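Fatty acid-binding protein homolog 1 (Echinococcus granulosus, PDB 1O8V) binds fatty acids such as palmitate inside a beta-barrel and has been implicated in the uptake, storage and transport of lipids by the parasite. Local coordinates at residues A[5-11]-A[38-44]; A[80-84]-A[96-100]; A[66-72]-A[83-88]. Numbering follows the deposited sequence.

All three contacts belong to the antiparallel sheet that curls into the fatty-acid-binding barrel. Interactions 1 and 2 lie on opposite sides of the chain's centre, their centres about 22 Å apart. Interaction 1 pairs the first two long strands through regular backbone hydrogen bonds, its buried apolar residues on one face and its polar ones largely on the other. Interactions 2 and 3 share Ala83 and Ser84 of strand 81-89, which pairs with a different neighbour in each. In interaction 2 the hairpin frays into loop, and a salt bridge, an Asx turn and waters take over; in interaction 3 an aromatic-aliphatic cluster centred on buried Ile86 underlies an exposed turn. Each is partly buried, with one side toward solvent.

Interaction 1: residues A[5-11]-A[38-44]; sequences FLGTWKM and KPNLIVT
Residues 7-11 and 40-44 run antiparallel as extended strands, their axes 4.6 Å apart at closest approach and inclined at 164°. Before the first strand, Phe5 (chi1 m) sends its ring away from 38-44 toward Arg108 and Val110, while its carbonyl O accepts from Trp9 NE1 at 2.9 Å. Leu6 rests its CD2 on Val43 CG1 at 3.9 Å. Gly7 forms a hydrogen-bonded pair with Val43: Gly7 N to Val43 O is 3.0 Å and Val43 N to Gly7 O 2.8 Å. Its phi/psi of 126/-163° would jam a CB against the preceding carbonyl, so glycine suits this position. Thr8 faces Ile42 in a non-hydrogen-bonded pair, CA-CA 4.4 Å, with Thr8 CA 3.4 Å from Leu41 O; both side chains lie on the outer face, where a beta-branched, partly polar surface is well placed. In the fatty-acid-binding-protein barrel these are the first two long strands, joined through the helix pair 17-24 and 28-36. Trp9 (chi1 m, chi2 88°) turns to the inner face with Leu41 and Val43; Trp9 N to Leu41 O and Leu41 N to Trp9 O are both 2.8 Å. Lys10, outward beside Asn40 (CA-CA 4.5 Å), bends at chi2 (p) and reaches over to the loop preceding 40-44, where NZ donates to Lys38 O at 2.7 Å. Met11 N donates to Pro39 O at 3.0 Å, whereas Pro39 has no NH to return the bond. Met11 (chi1 t, chi2 t) sets SD 3.9 Å from Pro39 CD; Pro39 lies close to bound palmitate and Met11 packs on palmitate-binding Arg128.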
loop_
_atom_site.group_PDB
_atom_site.type_symbol
_atom_site.label_atom_id
_atom_site.label_comp_id
_atom_site.label_asym_id
_atom_site.label_seq_id
_atom_site.Cartn_x
_atom_site.Cartn_y
_atom_site.Cartn_z
ATOM N N PHE A 5 8.334 10.036 -2.814
ATOM C CA PHE A 5 7.719 9.169 -1.830
ATOM C C PHE A 5 8.635 8.820 -0.660
ATOM O O PHE A 5 8.165 8.268 0.339
ATOM C CB PHE A 5 7.258 7.889 -2.541
ATOM C CG PHE A 5 6.256 8.144 -3.598
ATOM C CD1 PHE A 5 4.920 8.303 -3.271
ATOM C CD2 PHE A 5 6.637 8.285 -4.929
ATOM C CE1 PHE A 5 3.981 8.566 -4.238
ATOM C CE2 PHE A 5 5.698 8.560 -5.896
ATOM C CZ PHE A 5 4.375 8.699 -5.559
ATOM N N LEU A 6 9.925 9.136 -0.759
ATOM C CA LEU A 6 10.889 8.771 0.266
ATOM C C LEU A 6 10.595 9.439 1.605
ATOM O O LEU A 6 10.256 10.628 1.663
ATOM C CB LEU A 6 12.331 9.088 -0.184
ATOM C CG LEU A 6 12.771 8.338 -1.457
ATOM C CD1 LEU A 6 14.214 8.705 -1.835
ATOM C CD2 LEU A 6 12.623 6.819 -1.318
ATOM N N GLY A 7 10.709 8.659 2.677
ATOM C CA GLY A 7 10.539 9.165 4.026
ATOM C C GLY A 7 9.512 8.373 4.813
ATOM O O GLY A 7 9.163 7.231 4.458
ATOM N N THR A 8 9.060 8.971 5.908
ATOM C CA THR A 8 8.130 8.338 6.824
ATOM C C THR A 8 6.799 9.086 6.760
ATOM O O THR A 8 6.760 10.321 6.773
ATOM C CB THR A 8 8.705 8.369 8.236
ATOM O OG1 THR A 8 9.892 7.577 8.264
ATOM C CG2 THR A 8 7.752 7.682 9.253
ATOM N N TRP A 9 5.709 8.325 6.697
ATOM C CA TRP A 9 4.361 8.845 6.537
ATOM C C TRP A 9 3.394 8.175 7.528
ATOM O O TRP A 9 3.378 6.946 7.654
ATOM C CB TRP A 9 3.854 8.526 5.126
ATOM C CG TRP A 9 4.737 8.994 4.010
ATOM C CD1 TRP A 9 5.774 8.322 3.447
ATOM C CD2 TRP A 9 4.668 10.261 3.335
ATOM N NE1 TRP A 9 6.346 9.085 2.454
ATOM C CE2 TRP A 9 5.688 10.279 2.373
ATOM C CE3 TRP A 9 3.844 11.376 3.449
ATOM C CZ2 TRP A 9 5.891 11.366 1.500
ATOM C CZ3 TRP A 9 4.053 12.472 2.600
ATOM C CH2 TRP A 9 5.070 12.459 1.641
ATOM N N LYS A 10 2.546 8.967 8.166
ATOM C CA LYS A 10 1.630 8.474 9.203
ATOM C C LYS A 10 0.192 8.522 8.699
ATOM O O LYS A 10 -0.268 9.544 8.231
ATOM C CB LYS A 10 1.760 9.310 10.489
ATOM C CG LYS A 10 0.730 8.993 11.566
ATOM C CD LYS A 10 0.739 7.521 11.923
ATOM C CE LYS A 10 -0.435 7.122 12.798
ATOM N NZ LYS A 10 -0.103 5.891 13.550
ATOM N N MET A 11 -0.550 7.422 8.785
ATOM C CA MET A 11 -1.916 7.452 8.248
ATOM C C MET A 11 -2.838 8.261 9.149
ATOM O O MET A 11 -2.884 8.035 10.380
ATOM C CB MET A 11 -2.492 6.041 8.039
ATOM C CG MET A 11 -3.707 6.101 7.110
ATOM S SD MET A 11 -4.675 4.595 7.066
ATOM C CE MET A 11 -5.488 4.757 8.492
ATOM N N LYS A 38 -3.869 2.306 12.178
ATOM C CA LYS A 38 -3.401 3.509 11.500
ATOM C C LYS A 38 -1.896 3.343 11.321
ATOM O O LYS A 38 -1.100 3.786 12.170
ATOM C CB LYS A 38 -3.716 4.759 12.318
ATOM C CG LYS A 38 -5.181 4.960 12.631
ATOM C CD LYS A 38 -5.401 6.160 13.555
ATOM C CE LYS A 38 -6.781 6.136 14.173
ATOM N NZ LYS A 38 -7.190 7.484 14.664
ATOM N N PRO A 39 -1.480 2.706 10.240
ATOM C CA PRO A 39 -0.070 2.375 10.080
ATOM C C PRO A 39 0.791 3.553 9.711
ATOM O O PRO A 39 0.313 4.605 9.277
ATOM C CB PRO A 39 -0.062 1.354 8.938
ATOM C CG PRO A 39 -1.244 1.644 8.166
ATOM C CD PRO A 39 -2.275 2.217 9.100
ATOM N N ASN A 40 2.088 3.346 9.882
ATOM C CA ASN A 40 3.105 4.180 9.276
ATOM C C ASN A 40 3.523 3.536 7.958
ATOM O O ASN A 40 3.261 2.358 7.688
ATOM C CB ASN A 40 4.320 4.324 10.192
ATOM C CG ASN A 40 4.019 5.102 11.462
ATOM O OD1 ASN A 40 3.212 6.037 11.468
ATOM N ND2 ASN A 40 4.689 4.730 12.554
ATOM N N LEU A 41 4.093 4.331 7.082
ATOM C CA LEU A 41 4.685 3.828 5.873
ATOM C C LEU A 41 6.055 4.456 5.782
ATOM O O LEU A 41 6.176 5.677 5.824
ATOM C CB LEU A 41 3.854 4.240 4.663
ATOM C CG LEU A 41 4.471 3.951 3.306
ATOM C CD1 LEU A 41 4.550 2.468 3.102
ATOM C CD2 LEU A 41 3.661 4.572 2.202
ATOM N N ILE A 42 7.084 3.625 5.705
ATOM C CA ILE A 42 8.461 4.100 5.569
ATOM C C ILE A 42 9.000 3.650 4.217
ATOM O O ILE A 42 9.065 2.461 3.943
ATOM C CB ILE A 42 9.348 3.548 6.698
ATOM C CG1 ILE A 42 8.734 3.867 8.054
ATOM C CG2 ILE A 42 10.740 4.152 6.603
ATOM C CD1 ILE A 42 9.186 2.971 9.161
ATOM N N VAL A 43 9.366 4.613 3.367
ATOM C CA VAL A 43 9.880 4.326 2.037
ATOM C C VAL A 43 11.367 4.715 1.990
ATOM O O VAL A 43 11.711 5.874 2.271
ATOM C CB VAL A 43 9.111 5.089 0.963
ATOM C CG1 VAL A 43 9.495 4.587 -0.413
ATOM C CG2 VAL A 43 7.597 4.973 1.185
ATOM N N THR A 44 12.213 3.758 1.637
ATOM C CA THR A 44 13.669 3.965 1.654
ATOM C C THR A 44 14.309 3.602 0.315
ATOM O O THR A 44 13.862 2.694 -0.390
ATOM C CB THR A 44 14.364 3.206 2.826
ATOM O OG1 THR A 44 14.037 1.804 2.844
ATOM C CG2 THR A 44 13.869 3.710 4.146
#

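Interaction 2: residues A[80-84]-A[96-100]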
loop_
_atom_site.group_PDB
_atom_site.type_symbol
_atom_site.label_atom_id
_atom_site.label_comp_id
_atom_site.label_asym_id
_atom_site.label_seq_id
_atom_site.Cartn_x
_atom_site.Cartn_y
_atom_site.Cartn_z
ATOM N N ARG A 80 -2.219 -13.143 1.782
ATOM C CA ARG A 80 -2.378 -13.652 0.439
ATOM C C ARG A 80 -1.037 -13.542 -0.254
ATOM O O ARG A 80 -0.359 -12.518 -0.151
ATOM C CB ARG A 80 -3.410 -12.857 -0.367
ATOM C CG ARG A 80 -4.845 -13.153 -0.027
ATOM C CD ARG A 80 -5.860 -12.208 -0.713
ATOM N NE ARG A 80 -5.708 -10.871 -0.152
ATOM C CZ ARG A 80 -5.317 -9.787 -0.820
ATOM N NH1 ARG A 80 -5.107 -9.828 -2.116
ATOM N NH2 ARG A 80 -5.096 -8.681 -0.139
ATOM N N GLU A 81 -0.702 -14.572 -1.018
ATOM C CA GLU A 81 0.476 -14.566 -1.894
ATOM C C GLU A 81 0.067 -13.900 -3.196
ATOM O O GLU A 81 -0.884 -14.324 -3.847
ATOM C CB GLU A 81 0.942 -16.001 -2.178
ATOM C CG GLU A 81 1.627 -16.660 -0.987
ATOM C CD GLU A 81 2.270 -18.001 -1.323
ATOM O OE1 GLU A 81 2.777 -18.170 -2.456
ATOM O OE2 GLU A 81 2.289 -18.888 -0.436
ATOM N N VAL A 82 0.739 -12.819 -3.547
ATOM C CA VAL A 82 0.394 -12.094 -4.759
ATOM C C VAL A 82 1.580 -11.839 -5.650
ATOM O O VAL A 82 2.712 -11.804 -5.186
ATOM C CB VAL A 82 -0.306 -10.759 -4.423
ATOM C CG1 VAL A 82 -1.524 -11.030 -3.568
ATOM C CG2 VAL A 82 0.635 -9.784 -3.736
ATOM N N ALA A 83 1.313 -11.666 -6.934
ATOM C CA ALA A 83 2.302 -11.207 -7.885
ATOM C C ALA A 83 2.155 -9.706 -7.985
ATOM O O ALA A 83 1.078 -9.205 -8.345
ATOM C CB ALA A 83 2.096 -11.850 -9.217
ATOM N N SER A 84 3.216 -8.986 -7.687
ATOM C CA SER A 84 3.184 -7.517 -7.659
ATOM C C SER A 84 4.117 -6.850 -8.642
ATOM O O SER A 84 5.103 -7.442 -9.074
ATOM C CB SER A 84 3.492 -7.032 -6.238
ATOM O OG SER A 84 2.495 -7.537 -5.366
ATOM N N GLU A 96 0.393 -2.769 -8.458
ATOM C CA GLU A 96 -0.623 -3.809 -8.638
ATOM C C GLU A 96 -0.297 -5.053 -7.830
ATOM O O GLU A 96 0.865 -5.376 -7.636
ATOM C CB GLU A 96 -0.794 -4.216 -10.097
ATOM C CG GLU A 96 0.451 -4.877 -10.669
ATOM C CD GLU A 96 0.316 -5.210 -12.148
ATOM O OE1 GLU A 96 0.418 -4.326 -13.030
ATOM O OE2 GLU A 96 0.135 -6.415 -12.407
ATOM N N GLN A 97 -1.334 -5.765 -7.408
ATOM C CA GLN A 97 -1.213 -7.010 -6.638
ATOM C C GLN A 97 -2.223 -8.010 -7.180
ATOM O O GLN A 97 -3.431 -7.845 -6.976
ATOM C CB GLN A 97 -1.507 -6.786 -5.157
ATOM C CG GLN A 97 -0.590 -5.828 -4.455
ATOM C CD GLN A 97 -1.034 -5.511 -3.080
ATOM O OE1 GLN A 97 -2.235 -5.342 -2.834
ATOM N NE2 GLN A 97 -0.070 -5.315 -2.182
ATOM N N ASP A 98 -1.756 -9.056 -7.849
ATOM C CA ASP A 98 -2.625 -10.078 -8.421
ATOM C C ASP A 98 -2.613 -11.300 -7.514
ATOM O O ASP A 98 -1.586 -11.968 -7.380
ATOM C CB ASP A 98 -2.094 -10.436 -9.819
ATOM C CG ASP A 98 -2.805 -11.591 -10.437
ATOM O OD1 ASP A 98 -3.940 -11.904 -10.012
ATOM O OD2 ASP A 98 -2.269 -12.208 -11.393
ATOM N N ASP A 99 -3.764 -11.629 -6.930
ATOM C CA ASP A 99 -3.866 -12.762 -6.028
ATOM C C ASP A 99 -4.472 -14.000 -6.700
ATOM O O ASP A 99 -4.692 -15.019 -6.040
ATOM C CB ASP A 99 -4.582 -12.382 -4.712
ATOM C CG ASP A 99 -6.064 -12.135 -4.876
ATOM O OD1 ASP A 99 -6.694 -12.731 -5.756
ATOM O OD2 ASP A 99 -6.679 -11.371 -4.125
ATOM N N LYS A 100 -4.712 -13.888 -8.007
ATOM C CA LYS A 100 -5.248 -14.948 -8.902
ATOM C C LYS A 100 -6.774 -14.989 -8.949
ATOM O O LYS A 100 -7.357 -15.697 -9.809
ATOM C CB LYS A 100 -4.696 -16.353 -8.604
ATOM C CG LYS A 100 -3.202 -16.485 -8.600
ATOM C CD LYS A 100 -2.824 -17.890 -8.097
ATOM C CE LYS A 100 -1.343 -18.209 -8.250
ATOM N NZ LYS A 100 -0.760 -18.712 -6.960
HETATM O O HOH W 1 -4.388 -6.813 -2.271
HETATM O O HOH W 2 -3.359 -15.455 -3.440
HETATM O O HOH W 3 0.855 -8.752 -11.180
#
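Ala83 and Asp98 make the one fully hydrogen-bonded pair of this contact: Ala83 N reaches Asp98 O at 2.9 Å, and Asp98 N reaches Ala83 O at the same 2.9 Å. Ala83 O accepts a second time, from water 3 at 2.9 Å, and that water also donates to Glu96 OE2 at 2.7 Å. Val82 CA and Asp99 CA are still 4.5 Å apart, but past them water 2 replaces direct backbone bonds, donating to Glu81 O at 2.8 Å and Asp99 O at 3.0 Å. This is the open end of the hairpin formed by strands 81-89 and 92-98, strongly twisted here, with axes at 136°. Strand 92-98 leaves the sheet through an Asx turn in which Asp98 OD1 accepts a hydrogen bond from Lys100 N at 2.9 Å. Asp99 is occupied at both oxygens: OD2 forms a salt bridge with Arg80 NH1 at 3.0 Å, and OD1 accepts hydrogen bonds from the backbone N of Thr101 and of Lys102. Arg80 NE meets Asp78 in another salt bridge, while Arg80 NH2 donates to water 1 at 2.9 Å, which donates in turn to Gln97 OE1 at 2.7 Å. Both Arg80 and Gln97 touch the bound palmitate. Gln97 NE2 and Ser84 OG are satisfied by Glu74 OE1, so these polar groups can be buried beside Val82, whose CG2 lies 3.9 Å from Gln97 CB.

Interaction 3: residues A[66-72]-A[83-88]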
loop_
_atom_site.group_PDB
_atom_site.type_symbol
_atom_site.label_atom_id
_atom_site.label_comp_id
_atom_site.label_asym_id
_atom_site.label_seq_id
_atom_site.Cartn_x
_atom_site.Cartn_y
_atom_site.Cartn_z
ATOM N N PHE A 66 11.945 -4.019 -3.653
ATOM C CA PHE A 66 11.603 -4.184 -5.064
ATOM C C PHE A 66 12.365 -3.188 -5.943
ATOM O O PHE A 66 12.927 -2.213 -5.457
ATOM C CB PHE A 66 10.098 -3.954 -5.269
ATOM C CG PHE A 66 9.640 -2.601 -4.795
ATOM C CD1 PHE A 66 9.357 -2.399 -3.476
ATOM C CD2 PHE A 66 9.600 -1.507 -5.647
ATOM C CE1 PHE A 66 8.964 -1.191 -3.019
ATOM C CE2 PHE A 66 9.252 -0.253 -5.176
ATOM C CZ PHE A 66 8.924 -0.101 -3.847
ATOM N N LYS A 67 12.394 -3.465 -7.243
ATOM C CA LYS A 67 12.819 -2.503 -8.239
ATOM C C LYS A 67 11.618 -2.123 -9.069
ATOM O O LYS A 67 10.691 -2.912 -9.191
ATOM C CB LYS A 67 13.882 -3.135 -9.135
ATOM C CG LYS A 67 15.130 -3.538 -8.345
ATOM C CD LYS A 67 16.252 -4.003 -9.239
ATOM C CE LYS A 67 16.965 -2.818 -9.841
ATOM N NZ LYS A 67 18.055 -3.204 -10.792
ATOM N N LEU A 68 11.637 -0.936 -9.663
ATOM C CA LEU A 68 10.542 -0.493 -10.529
ATOM C C LEU A 68 10.492 -1.329 -11.801
ATOM O O LEU A 68 11.527 -1.650 -12.408
ATOM C CB LEU A 68 10.683 0.966 -10.886
ATOM C CG LEU A 68 10.626 1.976 -9.731
ATOM C CD1 LEU A 68 10.589 3.393 -10.307
ATOM C CD2 LEU A 68 9.411 1.764 -8.860
ATOM N N GLY A 69 9.291 -1.707 -12.196
ATOM C CA GLY A 69 9.117 -2.416 -13.457
ATOM C C GLY A 69 9.624 -3.838 -13.467
ATOM O O GLY A 69 9.870 -4.390 -14.539
ATOM N N GLU A 70 9.763 -4.435 -12.279
ATOM C CA GLU A 70 10.253 -5.802 -12.115
ATOM C C GLU A 70 9.269 -6.567 -11.239
ATOM O O GLU A 70 9.175 -6.293 -10.051
ATOM C CB GLU A 70 11.656 -5.809 -11.466
ATOM C CG GLU A 70 12.317 -7.175 -11.369
ATOM C CD GLU A 70 13.844 -7.137 -11.296
ATOM O OE1 GLU A 70 14.450 -6.059 -11.480
ATOM O OE2 GLU A 70 14.443 -8.201 -11.068
ATOM N N LYS A 71 8.563 -7.526 -11.826
ATOM C CA LYS A 71 7.551 -8.313 -11.109
ATOM C C LYS A 71 8.206 -9.021 -9.932
ATOM O O LYS A 71 9.345 -9.491 -10.036
ATOM C CB LYS A 71 6.830 -9.321 -12.036
ATOM C CG LYS A 71 5.572 -9.945 -11.403
ATOM C CD LYS A 71 4.240 -9.405 -11.973
ATOM C CE LYS A 71 3.875 -10.021 -13.318
ATOM N NZ LYS A 71 4.704 -11.213 -13.672
ATOM N N PHE A 72 7.500 -9.042 -8.801
ATOM C CA PHE A 72 7.970 -9.699 -7.596
ATOM C C PHE A 72 6.848 -10.367 -6.815
ATOM O O PHE A 72 5.665 -10.077 -7.008
ATOM C CB PHE A 72 8.785 -8.736 -6.728
ATOM C CG PHE A 72 8.003 -7.610 -6.129
ATOM C CD1 PHE A 72 7.696 -6.483 -6.884
ATOM C CD2 PHE A 72 7.584 -7.654 -4.806
ATOM C CE1 PHE A 72 6.995 -5.427 -6.329
ATOM C CE2 PHE A 72 6.895 -6.609 -4.251
ATOM C CZ PHE A 72 6.582 -5.496 -5.000
ATOM N N ALA A 83 1.313 -11.666 -6.934
ATOM C CA ALA A 83 2.302 -11.207 -7.885
ATOM C C ALA A 83 2.155 -9.706 -7.985
ATOM O O ALA A 83 1.078 -9.205 -8.345
ATOM C CB ALA A 83 2.096 -11.850 -9.217
ATOM N N SER A 84 3.216 -8.986 -7.687
ATOM C CA SER A 84 3.184 -7.517 -7.659
ATOM C C SER A 84 4.117 -6.850 -8.642
ATOM O O SER A 84 5.103 -7.442 -9.074
ATOM C CB SER A 84 3.492 -7.032 -6.238
ATOM O OG SER A 84 2.495 -7.537 -5.366
ATOM N N LEU A 85 3.805 -5.595 -8.978
ATOM C CA LEU A 85 4.578 -4.824 -9.929
ATOM C C LEU A 85 4.360 -3.365 -9.586
ATOM O O LEU A 85 3.239 -2.895 -9.493
ATOM C CB LEU A 85 4.091 -5.083 -11.366
ATOM C CG LEU A 85 4.900 -4.469 -12.509
ATOM C CD1 LEU A 85 6.304 -4.951 -12.617
ATOM C CD2 LEU A 85 4.175 -4.833 -13.797
ATOM N N ILE A 86 5.434 -2.645 -9.367
ATOM C CA ILE A 86 5.383 -1.247 -9.009
ATOM C C ILE A 86 6.137 -0.434 -10.075
ATOM O O ILE A 86 7.269 -0.753 -10.420
ATOM C CB ILE A 86 6.025 -1.045 -7.630
ATOM C CG1 ILE A 86 5.193 -1.742 -6.551
ATOM C CG2 ILE A 86 6.136 0.470 -7.347
ATOM C CD1 ILE A 86 5.777 -1.718 -5.168
ATOM N N THR A 87 5.498 0.614 -10.578
ATOM C CA THR A 87 6.151 1.591 -11.437
ATOM C C THR A 87 5.797 2.986 -10.977
ATOM O O THR A 87 4.932 3.178 -10.109
ATOM C CB THR A 87 5.740 1.404 -12.911
ATOM O OG1 THR A 87 4.308 1.433 -13.023
ATOM C CG2 THR A 87 6.144 0.042 -13.407
ATOM N N VAL A 88 6.446 3.980 -11.570
ATOM C CA VAL A 88 6.049 5.369 -11.335
ATOM C C VAL A 88 5.789 6.058 -12.669
ATOM O O VAL A 88 6.650 6.021 -13.565
ATOM C CB VAL A 88 7.092 6.164 -10.543
ATOM C CG1 VAL A 88 6.642 7.616 -10.429
ATOM C CG2 VAL A 88 7.290 5.556 -9.165
HETATM O O HOH W 4 8.103 -3.740 -9.428
#
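Ile86 sits at the apolar centre. Its CD1 lies 3.6 Å from the centroid of the Phe66 ring, almost on the ring normal (CH-pi), and 3.9 Å from Phe72 CZ at that ring's edge. The branched isoleucine can offer this one methyl to both rings. Ser84 is small enough to slip beneath Phe72, with CB 3.9 Å from the centroid of that ring; its hydroxyl turns to Glu74. Leu68 extends the cluster, CD2 to Ile86 CG2 at 3.8 Å and CD1 to Val88 CG2 at 4.1 Å. Segment 66-72 carries the chain between strands 66-67 and 72-75, which do not pair with each other, the gap familiar from fatty-acid-binding-protein barrels. Regular pairing with strand 81-89 begins at Phe72, which exchanges backbone bonds with Ser84 (Phe72 N to Ser84 O 2.9 Å, Ser84 N to Phe72 O 2.8 Å). Before it, the type II turn Lys67-Glu70 places Gly69 third, where glycine readily adopts the positive phi (71°); Gly69 N donates to Ile86 O at 2.9 Å. At the outer edge, Ile86 N donates to water 4 at 2.9 Å, and this water lies 2.7 Å from Lys67 O and 2.8 Å from Glu70 O.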